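Local coordinates for SusD-like carbohydrate binding protein (Bacteroides vulgatus, PDB 3LEW) that probably binds carbohydrate at the outer membrane, as a nutrient-binding member of the SusD family, at residues M48-D53 and Y284-D289; N71-I76 and S459-N464; I140-D145 and R414-V419; F453-K458 and K466-R471. One frame throughout, in Å; residues are numbered along the deposited sequence.

Interaction 1. Residues M48-D53 and Y284-D289; sequences MLRAND and YSFNVD
Arg50 on helix 46-54 and Phe286 on strand 286-288 hold their backbones well apart, 8.6 Å from Arg50 CA to Phe286 CA, and the gap is spanned chiefly by one side chain. That side chain is the phenyl group of Phe286, which stands at the centre of an inverse gamma turn. Arg50 O lies in the plane of the ring, 3.3 Å from Phe286 CE2, so the carbonyl oxygen faces the weakly positive C-H edge rather than the electron-rich face. Arg50 CB and CG stand off to one side of the ring plane, CB 3.6 Å from Phe286 CZ. Asp53 CB adds a looser touch, 4.4 Å from Phe286 CE2. Bends at chi2 (69°) and chi3 (-83°) fold the arginine back until one face of its guanidinium covers Leu49 CB, the guanidinium plane standing 82° from the phenyl plane. The polar ends are bound elsewhere: Arg50 NH1 to Gln270 and NH2 to Gly404 O, Asp53 OD1 to Ser408. With an alanine in place of Phe286, the methylenes of Arg50 would probably lose the ring that packs on them and a gap would open between helix and strand. Phe67 packs edge-to-face with the same ring, and Val59 and Leu61 also touch it. A buried phenylalanine thus packs the two-stranded antiparallel sheet of 59-61 and 286-288 against helix 46-54.

Interaction 2. Residues N71-I76 and S459-N464; sequences NEFSAI and SAFCPN
A Schellman motif at the end of helix 68-71 delivers Phe73 to Phe461, a residue of the irregular chain between strand 440-448 and helix 474-479. Such a helix end turns on one residue of positive phi, here Phe73, whose two backbone bonds reach back into the last turn while its side chain is thrown off to one side. The turn thereby places Phe73 toward residues 459-464. Backbones remain distant, 10.4 Å from Phe73 CA to Phe461 CA, and the two rings alone bridge them. Phe73 aims its CB at the other segment, and the Phe461 ring bends over to meet it at CE1. In both residues CG lies anti to the carbonyl carbon and beside the backbone N (chi1 -65° in Phe73, -68° in Phe461). The two side chains cross at about a right angle. The ring planes are inclined at 61° with centroids 5.7 Å apart, an oblique pairing. Phe455 meets both rings edge-to-face, making the pair part of a larger aromatic group, and Arg421 touches Phe73 while Thr418 touches Phe461. Between the two segments the touch is purely apolar and small, and it centres on Phe461 CE1, which lies 3.7 Å from Phe73 CE2 and 4.0 Å from Phe73 CD2.

Interaction 3. Residues I140-D145 and R414-V419; sequences IDKDPD and RNQQTV
Gln416 reaches from the Schellman motif that ends helix 408-414 toward Asp141 and Lys142, in the loop between helix 111-135 and strand 147-149. The two backbones stay 7.8 Å apart, from Gln416 CA to Lys142 CA, and the glutamine chain, extended beyond CG (chi2 -174°), carries its amide across. The amide and the Asp141 carboxylate stand almost perpendicular, their planes 84° apart. Gln416 NE2 gives Asp141 OD1 only a weak hydrogen bond, long at 3.4 Å and bent to 133°. Lys142 crosses the glutamine at about a right angle, and its CG comes 3.7 Å from Gln416 OE1; the contact is with the aliphatic base of the lysine, while the rest of its chain turns off from the glutamine. OE1 has its polar partner in Asn464 ND2, so the amide is held from both its oxygen and its nitrogen. A leucine in place of Gln416 is likely to leave Asn464 ND2 without this acceptor and both bridging waters without their N-H donor. The other carboxylate oxygen, Asp141 OD2, has a long, weak ion pair with Arg217, and a bound pentaethylene glycol, probably from the crystallisation liquor, lies nearby. Water carries much of the polar contact. One molecule accepts from Gln416 NE2 and donates both to Asp141 OD1 and to the backbone carbonyl Arg414 O; the other accepts from the same NE2 at 3.0 Å and donates to Asp141 O at 2.9 Å.

Interaction 4. Residues F453-K458 and K466-R471; sequences FNFPDK and KYYLYR
Tyr467 lies between Phe455 and Pro456 on one hand and its own neighbour Lys466 on the other, and these contacts form the innermost shell. Its CD2 sits over one face of the Phe455 ring, 3.5 Å from Phe455 CG; the two planes are nearly parallel, 21° apart, but so far slid that the rings barely overlap. Pro456 closes on the same side of the tyrosine: its CD makes a CH-pi contact over the face of Tyr467, 3.8 Å from the ring centroid, while Lys466 CG covers the opposite face. The far edge of Phe455 points at Tyr468 in an offset edge-to-face pair with planes at 67°, Phe455 CZ lying 3.5 Å from Tyr468 CE1. At the rim, Asp457 CG, placed between its backbone N and carbonyl carbon (chi1 74°), sets the carboxylate beside the tyrosine, 3.5 Å from Tyr467 OH.

The next shell fixes these groups in place. A type I turn from Phe455 to Lys458, closed by Lys458 N to Phe455 O, sets Pro456 and Asp457 beside the tyrosine. Asn454 ND2 bonds the same carbonyl oxygen from the opposite face of its plane. Asp457 OD1 is held by Ser459 OG, whereas its OD2 stands 4.6 Å from Lys466 NZ, beyond salt-bridge range; a water bonded to both spans the opposite charges. Further out, Tyr77 meets the Tyr467 ring. The chemistry implies a contact that is aromatic and apolar inside, with its charges kept at the exposed margin, where the attraction between them is probably softened by solvent.

How the interactions relate
Interactions 2 and 4 have centres only about 2 Å apart, and Phe455 of interaction 4 meets both rings of interaction 2 edge-to-face. Hydrogen bonds and packing join them to the others. Tyr468 OH of interaction 4 is shared: it bonds Val419 N of interaction 3 at 3.2 Å and, weakly, Cys462 O of interaction 2. Asn464 ND2 of interaction 2 bonds Gln416 OE1 of interaction 3 at 2.9 Å. Toward the chain's interior, Asn52 OD1 of interaction 1 is hydrogen-bonded with Tyr470 OH of interaction 4 at 2.9 Å. Interactions 1 and 3, with centres about 22 Å apart, do not touch; residues 466-471 reach both, through Tyr470 and Tyr468. The pentaethylene glycol, probably from the crystallisation liquor, lies by interaction 3.

Interaction 1. Residues M48-D53 and Y284-D289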
# COMPACT_ATOMS: atom_id res chain seq x y z
N MSE A 48 1.53 3.14 7.11
CA MSE A 48 0.88 1.84 6.99
C MSE A 48 1.39 1.05 5.77
O MSE A 48 1.61 -0.16 5.87
CB MSE A 48 -0.63 2.01 6.95
CG MSE A 48 -1.22 2.34 8.36
SE MSE A 48 -1.37 4.24 8.63
CE MSE A 48 -2.76 4.57 7.63
N LEU A 49 1.67 1.73 4.66
CA LEU A 49 2.23 1.05 3.47
C LEU A 49 3.59 0.45 3.82
O LEU A 49 3.92 -0.69 3.45
CB LEU A 49 2.39 2.04 2.33
CG LEU A 49 1.07 2.69 1.87
CD1 LEU A 49 1.38 3.59 0.66
CD2 LEU A 49 0.00 1.67 1.46
N ARG A 50 4.39 1.19 4.61
CA ARG A 50 5.69 0.68 5.02
C ARG A 50 5.55 -0.52 5.97
O ARG A 50 6.24 -1.54 5.79
CB ARG A 50 6.56 1.81 5.65
CG ARG A 50 7.51 2.54 4.69
CD ARG A 50 6.83 3.44 3.65
NE ARG A 50 6.36 2.68 2.48
CZ ARG A 50 5.68 3.20 1.47
NH1 ARG A 50 5.28 4.48 1.47
NH2 ARG A 50 5.37 2.42 0.43
N ALA A 51 4.66 -0.42 6.95
CA ALA A 51 4.36 -1.53 7.84
C ALA A 51 3.99 -2.77 7.03
O ALA A 51 4.48 -3.87 7.32
CB ALA A 51 3.21 -1.17 8.84
N ASN A 52 3.15 -2.57 6.02
CA ASN A 52 2.65 -3.66 5.19
C ASN A 52 3.76 -4.45 4.51
O ASN A 52 3.65 -5.66 4.38
CB ASN A 52 1.64 -3.18 4.14
CG ASN A 52 0.31 -2.67 4.77
OD1 ASN A 52 0.10 -2.82 6.00
ND2 ASN A 52 -0.50 -1.96 3.96
N ASP A 53 4.79 -3.77 4.05
CA ASP A 53 5.92 -4.45 3.44
C ASP A 53 6.87 -5.04 4.44
O ASP A 53 7.44 -6.10 4.18
CB ASP A 53 6.64 -3.48 2.46
CG ASP A 53 5.80 -3.19 1.23
OD1 ASP A 53 5.05 -4.09 0.75
OD2 ASP A 53 5.89 -2.06 0.72
N TYR A 284 18.01 4.07 6.27
CA TYR A 284 18.33 3.09 5.21
C TYR A 284 17.91 1.66 5.62
O TYR A 284 18.71 0.73 5.54
CB TYR A 284 19.83 3.15 4.84
CG TYR A 284 20.76 3.42 5.97
CD1 TYR A 284 21.04 4.72 6.36
CD2 TYR A 284 21.38 2.38 6.67
CE1 TYR A 284 21.89 4.99 7.44
CE2 TYR A 284 22.22 2.64 7.74
CZ TYR A 284 22.48 3.94 8.11
OH TYR A 284 23.38 4.21 9.15
N SER A 285 16.67 1.51 6.06
CA SER A 285 16.30 0.32 6.86
C SER A 285 15.52 -0.75 6.10
O SER A 285 15.55 -1.92 6.51
CB SER A 285 15.50 0.76 8.08
OG SER A 285 14.36 1.53 7.69
N PHE A 286 14.83 -0.35 5.03
CA PHE A 286 14.03 -1.29 4.19
C PHE A 286 14.91 -2.00 3.19
O PHE A 286 14.98 -1.65 2.02
CB PHE A 286 12.85 -0.55 3.52
CG PHE A 286 11.64 -0.47 4.40
CD1 PHE A 286 11.67 0.23 5.59
CD2 PHE A 286 10.49 -1.14 4.08
CE1 PHE A 286 10.55 0.30 6.46
CE2 PHE A 286 9.38 -1.09 4.94
CZ PHE A 286 9.42 -0.37 6.11
N ASN A 287 15.63 -3.01 3.68
CA ASN A 287 16.56 -3.73 2.85
C ASN A 287 15.85 -4.95 2.27
O ASN A 287 14.68 -5.25 2.62
CB ASN A 287 17.79 -4.04 3.64
CG ASN A 287 18.53 -2.77 4.02
OD1 ASN A 287 19.15 -2.15 3.17
ND2 ASN A 287 18.44 -2.37 5.30
N VAL A 288 16.55 -5.63 1.40
CA VAL A 288 15.92 -6.65 0.57
C VAL A 288 16.28 -8.05 1.08
O VAL A 288 17.43 -8.31 1.42
CB VAL A 288 16.34 -6.48 -0.90
CG1 VAL A 288 15.63 -7.52 -1.79
CG2 VAL A 288 16.10 -5.06 -1.38
N ASP A 289 15.32 -8.97 1.11
CA ASP A 289 15.69 -10.41 1.24
C ASP A 289 16.60 -10.78 0.08
O ASP A 289 16.20 -10.72 -1.09
CB ASP A 289 14.42 -11.26 1.18
CG ASP A 289 14.69 -12.75 1.35
OD1 ASP A 289 15.86 -13.17 1.53
OD2 ASP A 289 13.69 -13.52 1.28

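Interaction 2. Residues N71-I76 and S459-N464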
# COMPACT_ATOMS: atom_id res chain seq x y z
N ASN A 71 8.89 -5.67 11.24
CA ASN A 71 9.52 -6.81 10.60
C ASN A 71 9.42 -8.06 11.48
O ASN A 71 9.33 -9.17 10.97
CB ASN A 71 10.96 -6.45 10.22
CG ASN A 71 11.57 -7.33 9.13
OD1 ASN A 71 12.75 -7.70 9.25
ND2 ASN A 71 10.84 -7.59 8.03
N GLU A 72 9.42 -7.87 12.79
CA GLU A 72 9.30 -8.92 13.80
C GLU A 72 7.87 -9.40 14.05
O GLU A 72 7.65 -10.42 14.77
CB GLU A 72 9.75 -8.37 15.15
CG GLU A 72 11.17 -7.96 15.26
CD GLU A 72 11.57 -7.65 16.67
OE1 GLU A 72 10.77 -7.05 17.42
OE2 GLU A 72 12.67 -8.04 17.06
N PHE A 73 6.90 -8.66 13.52
CA PHE A 73 5.45 -8.87 13.75
C PHE A 73 4.96 -8.47 15.13
O PHE A 73 3.85 -8.86 15.54
CB PHE A 73 5.00 -10.30 13.38
CG PHE A 73 5.13 -10.61 11.92
CD1 PHE A 73 4.13 -10.28 11.03
CD2 PHE A 73 6.24 -11.24 11.45
CE1 PHE A 73 4.27 -10.55 9.66
CE2 PHE A 73 6.39 -11.51 10.14
CZ PHE A 73 5.41 -11.16 9.22
N SER A 74 5.74 -7.71 15.88
CA SER A 74 5.25 -7.28 17.20
C SER A 74 4.53 -5.92 17.22
O SER A 74 3.74 -5.68 18.16
CB SER A 74 6.38 -7.31 18.22
OG SER A 74 7.28 -6.30 17.95
N ALA A 75 4.79 -5.04 16.23
CA ALA A 75 4.32 -3.64 16.23
C ALA A 75 2.79 -3.48 16.13
O ALA A 75 2.18 -2.79 16.94
CB ALA A 75 4.99 -2.84 15.10
N ILE A 76 2.18 -4.12 15.14
CA ILE A 76 0.76 -3.91 14.89
C ILE A 76 -0.09 -4.71 15.90
O ILE A 76 -0.98 -4.15 16.53
CB ILE A 76 0.43 -4.23 13.41
CG1 ILE A 76 1.16 -3.24 12.46
CG2 ILE A 76 -1.11 -4.20 13.15
CD1 ILE A 76 0.58 -1.79 12.52
N SER A 459 5.70 -19.25 17.36
CA SER A 459 4.89 -19.94 16.38
C SER A 459 5.52 -19.83 15.01
O SER A 459 6.01 -18.77 14.61
CB SER A 459 3.48 -19.37 16.38
OG SER A 459 2.89 -19.68 17.64
N ALA A 460 5.48 -20.94 14.27
CA ALA A 460 5.85 -20.95 12.87
C ALA A 460 4.91 -20.03 12.08
O ALA A 460 3.72 -19.91 12.38
CB ALA A 460 5.77 -22.37 12.29
N PHE A 461 5.43 -19.43 11.03
CA PHE A 461 4.60 -18.60 10.17
C PHE A 461 3.54 -19.50 9.55
O PHE A 461 3.81 -20.64 9.20
CB PHE A 461 5.42 -18.04 9.03
CG PHE A 461 6.45 -17.03 9.44
CD1 PHE A 461 6.18 -16.07 10.39
CD2 PHE A 461 7.72 -17.04 8.82
CE1 PHE A 461 7.13 -15.10 10.74
CE2 PHE A 461 8.65 -16.08 9.17
CZ PHE A 461 8.35 -15.11 10.12
N CYS A 462 2.33 -18.99 9.47
CA CYS A 462 1.21 -19.76 8.92
C CYS A 462 0.20 -18.77 8.33
O CYS A 462 0.27 -17.56 8.57
CB CYS A 462 0.56 -20.59 10.03
SG CYS A 462 -0.24 -19.67 11.33
N PRO A 463 -0.74 -19.27 7.50
CA PRO A 463 -1.81 -18.40 7.07
C PRO A 463 -2.73 -17.98 8.22
O PRO A 463 -2.87 -18.65 9.24
CB PRO A 463 -2.60 -19.27 6.06
CG PRO A 463 -1.70 -20.41 5.73
CD PRO A 463 -0.85 -20.63 6.92
N ASN A 464 -3.35 -16.82 8.04
CA ASN A 464 -4.42 -16.40 8.92
C ASN A 464 -3.99 -16.28 10.38
O ASN A 464 -4.72 -16.66 11.31
CB ASN A 464 -5.62 -17.32 8.78
CG ASN A 464 -6.22 -17.34 7.37
OD1 ASN A 464 -6.22 -16.34 6.65
ND2 ASN A 464 -6.77 -18.50 6.99

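Interaction 3. Residues I140-D145 and R414-V419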
# COMPACT_ATOMS: atom_id res chain seq x y z
N ILE A 140 -12.14 -12.11 3.06
CA ILE A 140 -13.59 -12.17 2.99
C ILE A 140 -14.11 -13.62 2.81
O ILE A 140 -15.22 -13.93 3.24
CB ILE A 140 -14.08 -11.19 1.88
CG1 ILE A 140 -15.56 -10.93 2.02
CG2 ILE A 140 -13.75 -11.72 0.49
CD1 ILE A 140 -16.11 -9.86 1.03
N ASP A 141 -13.31 -14.50 2.20
CA ASP A 141 -13.72 -15.89 2.04
C ASP A 141 -13.23 -16.80 3.16
O ASP A 141 -13.61 -17.95 3.21
CB ASP A 141 -13.34 -16.47 0.66
CG ASP A 141 -11.85 -16.54 0.42
OD1 ASP A 141 -11.11 -15.65 0.89
OD2 ASP A 141 -11.42 -17.49 -0.28
N LYS A 142 -12.46 -16.25 4.10
CA LYS A 142 -12.06 -16.98 5.29
C LYS A 142 -13.24 -16.93 6.27
O LYS A 142 -13.72 -17.96 6.71
CB LYS A 142 -10.82 -16.33 5.88
CG LYS A 142 -10.18 -17.07 7.02
CD LYS A 142 -10.74 -16.75 8.38
CE LYS A 142 -9.73 -17.09 9.51
NZ LYS A 142 -10.44 -17.08 10.85
N ASP A 143 -13.75 -15.73 6.54
CA ASP A 143 -14.90 -15.54 7.44
C ASP A 143 -15.68 -14.28 6.93
O ASP A 143 -15.35 -13.18 7.41
CB ASP A 143 -14.23 -15.35 8.85
CG ASP A 143 -15.20 -15.33 10.03
OD1 ASP A 143 -16.41 -15.26 9.76
OD2 ASP A 143 -14.74 -15.37 11.24
N PRO A 144 -16.69 -14.39 6.04
CA PRO A 144 -17.30 -13.14 5.59
C PRO A 144 -18.05 -12.32 6.63
O PRO A 144 -18.31 -11.15 6.41
CB PRO A 144 -18.27 -13.58 4.48
CG PRO A 144 -18.48 -15.01 4.68
CD PRO A 144 -17.28 -15.57 5.37
N ASP A 145 -18.43 -12.94 7.73
CA ASP A 145 -19.21 -12.27 8.75
C ASP A 145 -18.33 -11.81 9.91
O ASP A 145 -18.84 -11.34 10.91
CB ASP A 145 -20.30 -13.20 9.22
CG ASP A 145 -21.30 -13.52 8.11
OD1 ASP A 145 -21.59 -12.62 7.28
OD2 ASP A 145 -21.81 -14.65 8.05
N ARG A 414 -5.34 -11.29 2.06
CA ARG A 414 -6.46 -11.60 1.14
C ARG A 414 -6.33 -12.95 0.45
O ARG A 414 -7.32 -13.59 0.13
CB ARG A 414 -6.64 -10.48 0.13
CG ARG A 414 -5.59 -10.46 -0.99
CD ARG A 414 -5.71 -9.23 -1.86
NE ARG A 414 -4.68 -9.28 -2.88
CZ ARG A 414 -4.78 -9.94 -4.04
NH1 ARG A 414 -5.90 -10.52 -4.38
NH2 ARG A 414 -3.74 -9.99 -4.86
N ASN A 415 -5.11 -13.42 0.23
CA ASN A 415 -4.89 -14.71 -0.45
C ASN A 415 -4.76 -15.90 0.53
O ASN A 415 -4.57 -17.04 0.10
CB ASN A 415 -3.65 -14.64 -1.32
CG ASN A 415 -3.75 -13.59 -2.42
OD1 ASN A 415 -4.82 -13.28 -2.89
ND2 ASN A 415 -2.59 -13.11 -2.88
N GLN A 416 -4.82 -15.62 1.83
CA GLN A 416 -4.63 -16.66 2.88
C GLN A 416 -3.29 -17.36 2.69
O GLN A 416 -3.18 -18.59 2.80
CB GLN A 416 -5.80 -17.63 2.96
CG GLN A 416 -7.10 -16.96 3.32
CD GLN A 416 -8.22 -17.93 3.54
OE1 GLN A 416 -8.17 -18.79 4.46
NE2 GLN A 416 -9.22 -17.86 2.68
N GLN A 417 -2.26 -16.57 2.43
CA GLN A 417 -0.94 -17.11 2.25
C GLN A 417 -0.16 -17.02 3.52
O GLN A 417 -0.62 -16.43 4.50
CB GLN A 417 -0.25 -16.39 1.09
CG GLN A 417 -0.75 -16.83 -0.28
CD GLN A 417 -0.03 -16.09 -1.37
OE1 GLN A 417 -0.23 -14.88 -1.55
NE2 GLN A 417 0.84 -16.80 -2.09
N THR A 418 1.02 -17.66 3.55
CA THR A 418 1.91 -17.49 4.67
C THR A 418 3.13 -16.68 4.30
O THR A 418 3.61 -16.70 3.17
CB THR A 418 2.36 -18.81 5.29
OG1 THR A 418 3.07 -18.55 6.51
CG2 THR A 418 3.22 -19.66 4.30
N VAL A 419 3.62 -15.89 5.25
CA VAL A 419 4.94 -15.27 5.18
C VAL A 419 5.97 -16.35 5.04
O VAL A 419 5.87 -17.37 5.71
CB VAL A 419 5.24 -14.49 6.48
CG1 VAL A 419 6.76 -14.14 6.61
CG2 VAL A 419 4.38 -13.25 6.53
O HOH W 1 -8.48 -16.10 0.22
O HOH W 2 -11.50 -19.84 2.69

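Interaction 4. Residues F453-K458 and K466-R471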
# COMPACT_ATOMS: atom_id res chain seq x y z
N PHE A 453 12.49 -15.13 11.78
CA PHE A 453 12.07 -16.34 11.05
C PHE A 453 10.77 -17.02 11.56
O PHE A 453 10.36 -18.07 11.05
CB PHE A 453 13.21 -17.37 11.14
CG PHE A 453 14.48 -16.88 10.53
CD1 PHE A 453 14.59 -16.76 9.17
CD2 PHE A 453 15.52 -16.47 11.34
CE1 PHE A 453 15.76 -16.26 8.58
CE2 PHE A 453 16.70 -15.98 10.74
CZ PHE A 453 16.79 -15.88 9.37
N ASN A 454 10.19 -16.44 12.59
CA ASN A 454 8.95 -16.94 13.19
C ASN A 454 8.26 -15.80 13.89
O ASN A 454 8.78 -14.68 13.92
CB ASN A 454 9.27 -18.06 14.18
CG ASN A 454 10.41 -17.70 15.09
OD1 ASN A 454 11.55 -18.11 14.86
ND2 ASN A 454 10.13 -16.86 16.07
N PHE A 455 7.05 -16.06 14.40
CA PHE A 455 6.29 -15.05 15.08
C PHE A 455 6.85 -14.82 16.49
O PHE A 455 7.63 -15.65 16.96
CB PHE A 455 4.82 -15.45 15.15
CG PHE A 455 4.12 -15.40 13.85
CD1 PHE A 455 4.12 -14.22 13.09
CD2 PHE A 455 3.41 -16.49 13.38
CE1 PHE A 455 3.41 -14.15 11.87
CE2 PHE A 455 2.69 -16.43 12.18
CZ PHE A 455 2.71 -15.23 11.42
N PRO A 456 6.49 -13.71 17.15
CA PRO A 456 7.10 -13.40 18.45
C PRO A 456 6.93 -14.48 19.52
O PRO A 456 7.79 -14.62 20.38
CB PRO A 456 6.36 -12.13 18.88
CG PRO A 456 6.07 -11.46 17.66
CD PRO A 456 5.73 -12.54 16.66
N ASP A 457 5.86 -15.26 19.46
CA ASP A 457 5.66 -16.33 20.46
C ASP A 457 6.24 -17.69 20.00
O ASP A 457 5.87 -18.77 20.52
CB ASP A 457 4.18 -16.45 20.76
CG ASP A 457 3.41 -17.10 19.64
OD1 ASP A 457 3.90 -17.11 18.49
OD2 ASP A 457 2.30 -17.61 19.94
N LYS A 458 7.14 -17.62 19.02
CA LYS A 458 7.86 -18.75 18.41
C LYS A 458 6.94 -19.66 17.59
O LYS A 458 7.35 -20.73 17.17
CB LYS A 458 8.61 -19.57 19.47
CG LYS A 458 9.51 -18.73 20.36
CD LYS A 458 10.52 -17.93 19.56
CE LYS A 458 11.90 -17.92 20.27
NZ LYS A 458 11.78 -17.76 21.77
N LYS A 466 -3.08 -14.22 13.84
CA LYS A 466 -3.35 -12.99 14.58
C LYS A 466 -2.30 -11.91 14.37
O LYS A 466 -2.61 -10.74 14.45
CB LYS A 466 -3.49 -13.28 16.10
CG LYS A 466 -2.22 -13.61 16.83
CD LYS A 466 -2.51 -14.17 18.24
CE LYS A 466 -1.22 -14.35 19.05
NZ LYS A 466 -1.43 -14.98 20.41
N TYR A 467 -1.07 -12.31 14.09
CA TYR A 467 0.00 -11.33 13.92
C TYR A 467 -0.10 -10.50 12.63
O TYR A 467 0.62 -9.51 12.47
CB TYR A 467 1.37 -12.01 14.04
CG TYR A 467 1.67 -12.50 15.43
CD1 TYR A 467 2.05 -11.60 16.43
CD2 TYR A 467 1.60 -13.87 15.77
CE1 TYR A 467 2.32 -12.03 17.72
CE2 TYR A 467 1.88 -14.30 17.05
CZ TYR A 467 2.23 -13.37 18.03
OH TYR A 467 2.56 -13.77 19.29
N TYR A 468 -0.98 -10.91 11.71
CA TYR A 468 -1.15 -10.19 10.46
C TYR A 468 -2.11 -9.01 10.54
O TYR A 468 -2.08 -8.17 9.69
CB TYR A 468 -1.64 -11.13 9.35
CG TYR A 468 -0.73 -12.29 8.99
CD1 TYR A 468 0.67 -12.19 9.12
CD2 TYR A 468 -1.25 -13.43 8.37
CE1 TYR A 468 1.48 -13.26 8.77
CE2 TYR A 468 -0.42 -14.54 8.04
CZ TYR A 468 0.96 -14.41 8.20
OH TYR A 468 1.81 -15.47 7.86
N LEU A 469 -3.03 -9.01 11.52
CA LEU A 469 -4.11 -8.01 11.44
C LEU A 469 -3.88 -6.72 12.19
O LEU A 469 -3.36 -6.72 13.34
CB LEU A 469 -5.43 -8.61 11.91
CG LEU A 469 -5.94 -9.85 11.21
CD1 LEU A 469 -7.35 -10.24 11.83
CD2 LEU A 469 -6.00 -9.62 9.74
N TYR A 470 -4.31 -5.61 11.59
CA TYR A 470 -4.44 -4.35 12.35
C TYR A 470 -5.61 -4.53 13.33
O TYR A 470 -6.50 -5.39 13.12
CB TYR A 470 -4.71 -3.17 11.45
CG TYR A 470 -3.51 -2.67 10.62
CD1 TYR A 470 -2.88 -3.47 9.68
CD2 TYR A 470 -3.11 -1.34 10.72
CE1 TYR A 470 -1.81 -2.97 8.86
CE2 TYR A 470 -2.06 -0.85 9.94
CZ TYR A 470 -1.41 -1.67 9.03
OH TYR A 470 -0.40 -1.10 8.25
N ARG A 471 -5.54 -3.83 14.45
CA ARG A 471 -6.47 -3.96 15.56
C ARG A 471 -7.21 -2.69 15.92
O ARG A 471 -6.67 -1.60 15.98
CB ARG A 471 -5.69 -4.44 16.79
CG ARG A 471 -4.98 -5.76 16.54
CD ARG A 471 -4.28 -6.28 17.79
NE ARG A 471 -5.23 -6.64 18.84
CZ ARG A 471 -4.91 -7.22 19.99
NH1 ARG A 471 -3.64 -7.51 20.27
NH2 ARG A 471 -5.88 -7.51 20.87
O HOH W 3 0.90 -15.83 21.77